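Local coordinates for protein serine protease pet (Escherichia coli, PDB 4OM9) that probably acts as a secreted serine protease toxin, an autotransporter enterotoxin of enteroaggregative E. coli whose passenger domain likely cleaves host alpha-fodrin, at residues A[487-499]-A[509-521]. Sequence-based numbering, arbitrary orientation.
Sequences LDTKQDNARLILD and IKNAPLVMQGHAT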
# COMPACT_ATOMS: atom_id res chain seq x y z
N LEU A 487 18.11 12.44 12.83
CA LEU A 487 18.88 13.65 12.56
C LEU A 487 19.40 14.21 13.87
O LEU A 487 18.83 13.95 14.93
CB LEU A 487 18.05 14.67 11.80
CG LEU A 487 18.00 14.36 10.30
CD1 LEU A 487 17.08 15.29 9.58
CD2 LEU A 487 19.40 14.49 9.74
N ASP A 488 20.51 14.95 13.80
CA ASP A 488 21.21 15.44 14.99
C ASP A 488 20.47 16.57 15.69
O ASP A 488 20.60 16.78 16.89
CB ASP A 488 22.61 15.92 14.63
CG ASP A 488 23.60 14.78 14.53
OD1 ASP A 488 23.26 13.67 14.98
OD2 ASP A 488 24.73 15.01 14.02
N THR A 489 19.72 17.32 14.89
CA THR A 489 18.96 18.46 15.36
C THR A 489 17.51 18.37 14.86
O THR A 489 17.24 17.90 13.74
CB THR A 489 19.64 19.77 14.89
OG1 THR A 489 20.29 20.39 16.01
CG2 THR A 489 18.65 20.75 14.30
N LYS A 490 16.58 18.76 15.73
CA LYS A 490 15.16 18.74 15.42
C LYS A 490 14.88 19.53 14.15
O LYS A 490 15.13 20.74 14.10
CB LYS A 490 14.37 19.33 16.60
CG LYS A 490 12.86 19.15 16.53
CD LYS A 490 12.21 19.92 17.68
CE LYS A 490 10.76 19.52 17.89
NZ LYS A 490 10.05 19.19 16.62
N GLN A 491 14.38 18.84 13.13
CA GLN A 491 14.11 19.43 11.81
C GLN A 491 12.73 18.98 11.30
O GLN A 491 12.57 17.87 10.81
CB GLN A 491 15.21 19.03 10.80
CG GLN A 491 16.56 19.65 11.07
CD GLN A 491 17.69 18.98 10.28
OE1 GLN A 491 17.54 18.66 9.10
NE2 GLN A 491 18.83 18.76 10.95
N ASP A 492 11.75 19.87 11.40
CA ASP A 492 10.36 19.50 11.15
C ASP A 492 10.03 19.36 9.68
O ASP A 492 8.95 18.90 9.32
CB ASP A 492 9.42 20.53 11.78
CG ASP A 492 9.44 20.50 13.30
OD1 ASP A 492 9.93 19.51 13.88
OD2 ASP A 492 8.95 21.48 13.90
N ASN A 493 10.97 19.75 8.82
CA ASN A 493 10.73 19.69 7.38
C ASN A 493 11.41 18.48 6.75
O ASN A 493 11.18 18.17 5.58
CB ASN A 493 11.18 20.99 6.72
CG ASN A 493 10.34 22.18 7.16
OD1 ASN A 493 9.27 22.01 7.75
ND2 ASN A 493 10.81 23.39 6.88
N ALA A 494 12.21 17.78 7.54
CA ALA A 494 12.91 16.60 7.05
C ALA A 494 11.99 15.37 6.98
O ALA A 494 12.26 14.34 7.60
CB ALA A 494 14.12 16.30 7.93
N ARG A 495 10.92 15.49 6.19
CA ARG A 495 9.90 14.45 6.16
C ARG A 495 10.30 13.29 5.27
O ARG A 495 10.51 13.46 4.08
CB ARG A 495 8.56 15.02 5.67
CG ARG A 495 7.82 15.84 6.72
CD ARG A 495 6.53 16.42 6.18
NE ARG A 495 6.55 17.88 6.24
CZ ARG A 495 6.09 18.59 7.26
NH1 ARG A 495 5.57 17.99 8.33
NH2 ARG A 495 6.16 19.92 7.21
N LEU A 496 10.43 12.12 5.89
CA LEU A 496 10.58 10.86 5.18
C LEU A 496 9.20 10.25 4.98
O LEU A 496 8.50 9.93 5.96
CB LEU A 496 11.49 9.90 5.95
CG LEU A 496 11.54 8.50 5.35
CD1 LEU A 496 12.02 8.56 3.90
CD2 LEU A 496 12.41 7.55 6.18
N ILE A 497 8.83 10.10 3.71
CA ILE A 497 7.52 9.57 3.32
C ILE A 497 7.66 8.20 2.66
O ILE A 497 8.33 8.05 1.66
CB ILE A 497 6.83 10.55 2.35
CG1 ILE A 497 6.71 11.92 3.02
CG2 ILE A 497 5.46 10.01 1.94
CD1 ILE A 497 6.83 13.09 2.06
N LEU A 498 7.04 7.18 3.25
CA LEU A 498 7.11 5.84 2.69
C LEU A 498 5.81 5.53 1.96
O LEU A 498 4.72 5.58 2.58
CB LEU A 498 7.37 4.80 3.79
CG LEU A 498 8.78 4.60 4.37
CD1 LEU A 498 9.88 5.51 3.75
CD2 LEU A 498 8.77 4.71 5.89
N ASP A 499 5.95 5.24 0.66
CA ASP A 499 4.88 5.01 -0.33
C ASP A 499 4.68 3.55 -0.68
O ASP A 499 3.77 3.20 -1.45
CB ASP A 499 5.22 5.70 -1.67
CG ASP A 499 4.21 6.72 -2.06
OD1 ASP A 499 3.32 6.95 -1.23
OD2 ASP A 499 4.32 7.30 -3.15
N ILE A 509 12.84 6.80 14.88
CA ILE A 509 12.70 8.15 14.35
C ILE A 509 13.12 9.17 15.38
O ILE A 509 12.55 9.23 16.45
CB ILE A 509 11.26 8.45 13.99
CG1 ILE A 509 10.61 7.25 13.32
CG2 ILE A 509 11.19 9.69 13.14
CD1 ILE A 509 11.09 7.03 11.92
N LYS A 510 14.11 9.99 15.04
CA LYS A 510 14.57 11.02 15.96
C LYS A 510 14.73 12.32 15.21
O LYS A 510 15.42 12.37 14.18
CB LYS A 510 15.88 10.61 16.63
CG LYS A 510 15.76 9.38 17.50
CD LYS A 510 17.12 8.86 17.96
CE LYS A 510 17.04 7.37 18.25
NZ LYS A 510 17.74 6.98 19.49
N ASN A 511 14.06 13.36 15.71
CA ASN A 511 14.26 14.74 15.30
C ASN A 511 13.73 15.10 13.91
O ASN A 511 13.83 16.26 13.51
CB ASN A 511 15.76 15.10 15.39
CG ASN A 511 16.20 15.43 16.83
OD1 ASN A 511 15.41 15.91 17.63
ND2 ASN A 511 17.47 15.16 17.15
N ALA A 512 13.15 14.14 13.18
CA ALA A 512 12.70 14.37 11.80
C ALA A 512 11.44 13.56 11.48
O ALA A 512 11.35 12.41 11.88
CB ALA A 512 13.82 14.03 10.80
N PRO A 513 10.48 14.14 10.76
CA PRO A 513 9.17 13.46 10.64
C PRO A 513 9.15 12.22 9.73
O PRO A 513 9.88 12.11 8.75
CB PRO A 513 8.26 14.56 10.04
CG PRO A 513 9.05 15.84 10.16
CD PRO A 513 10.49 15.44 10.08
N LEU A 514 8.28 11.28 10.10
CA LEU A 514 7.98 10.13 9.29
C LEU A 514 6.51 10.17 8.87
O LEU A 514 5.62 10.56 9.65
CB LEU A 514 8.26 8.83 10.05
CG LEU A 514 8.17 7.60 9.15
CD1 LEU A 514 9.46 7.44 8.36
CD2 LEU A 514 7.88 6.35 9.94
N VAL A 515 6.27 9.78 7.62
CA VAL A 515 4.95 9.69 7.04
C VAL A 515 4.78 8.35 6.36
O VAL A 515 5.61 7.96 5.53
CB VAL A 515 4.70 10.79 6.01
CG1 VAL A 515 3.40 10.54 5.28
CG2 VAL A 515 4.68 12.15 6.71
N MET A 516 3.75 7.63 6.77
CA MET A 516 3.35 6.41 6.10
C MET A 516 2.02 6.66 5.40
O MET A 516 1.06 7.19 6.00
CB MET A 516 3.22 5.25 7.09
CG MET A 516 4.47 4.91 7.88
SD MET A 516 4.03 3.75 9.20
CE MET A 516 5.61 3.52 10.01
N GLN A 517 1.96 6.30 4.12
CA GLN A 517 0.77 6.51 3.30
C GLN A 517 0.73 5.54 2.15
O GLN A 517 1.76 4.93 1.81
CB GLN A 517 0.74 7.94 2.75
CG GLN A 517 1.86 8.22 1.74
CD GLN A 517 1.59 9.43 0.85
OE1 GLN A 517 1.48 10.57 1.33
NE2 GLN A 517 1.50 9.19 -0.46
N GLY A 518 -0.44 5.42 1.53
CA GLY A 518 -0.57 4.65 0.30
C GLY A 518 0.08 5.35 -0.89
O GLY A 518 0.62 6.45 -0.78
N HIS A 519 0.01 4.71 -2.05
CA HIS A 519 0.62 5.28 -3.24
C HIS A 519 -0.44 5.58 -4.29
O HIS A 519 -1.26 4.72 -4.65
CB HIS A 519 1.71 4.35 -3.81
CG HIS A 519 2.21 4.75 -5.16
ND1 HIS A 519 3.03 5.85 -5.37
CD2 HIS A 519 2.02 4.20 -6.39
CE1 HIS A 519 3.30 5.96 -6.65
NE2 HIS A 519 2.70 4.97 -7.30
N ALA A 520 -0.45 6.83 -4.76
CA ALA A 520 -1.39 7.23 -5.80
C ALA A 520 -0.98 6.52 -7.08
O ALA A 520 0.19 6.59 -7.50
CB ALA A 520 -1.40 8.73 -5.99
N THR A 521 -1.91 5.80 -7.69
CA THR A 521 -1.58 4.99 -8.86
C THR A 521 -1.03 5.87 -9.97
O THR A 521 -1.57 6.91 -10.27
CB THR A 521 -2.80 4.18 -9.30
OG1 THR A 521 -3.06 3.19 -8.30
CG2 THR A 521 -2.58 3.50 -10.66
O HOH W 1 10.85 17.07 13.72
O HOH W 2 1.85 8.81 -3.68
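D499 OD2 is gripped by H519 ND1 at 2.9 Å and by a water that also accepts from the backbone N of A520, while H474 adds a weak bond. The carboxylate lies just beyond two parallel strands, 496-498 and 514-516, on neighbouring coils of the passenger's right-handed beta-helix, joined by backbone bonds from L496 N to P513 O, V515 N to L496 O, L498 N to V515 O and Q517 N to L498 O. H519 offers its ring edge, with OD2 in the ring plane, yet comes from above the carboxylate, the two planes lying 84° apart; D522 holds its NE2. D499 OD1 takes Q517 NE2 on its syn side at 3.0 Å, and NE2 also gives to G518 O; Q517 OE1 is bonded by Y620 N. With both NE2 and OE1 held, rotation of the amide is limited.

Two aliphatic pairs sit in register between the coils. With CG anti to the backbone N (chi1 -170°), L514 brings its CD1 branch against L496 CD2 at 3.7 Å and also to L498 CD2; on the opposite face, I497 CG1 lies beside V515 CB. Just before strand 514-516, P513 CB and CG meet R495 CG at an oblique angle. Farther back, N511 O receives Q491 N in a straight bond of 2.7 Å, and N511 ND2 donates to L487 O, which lies 2° from its amide plane.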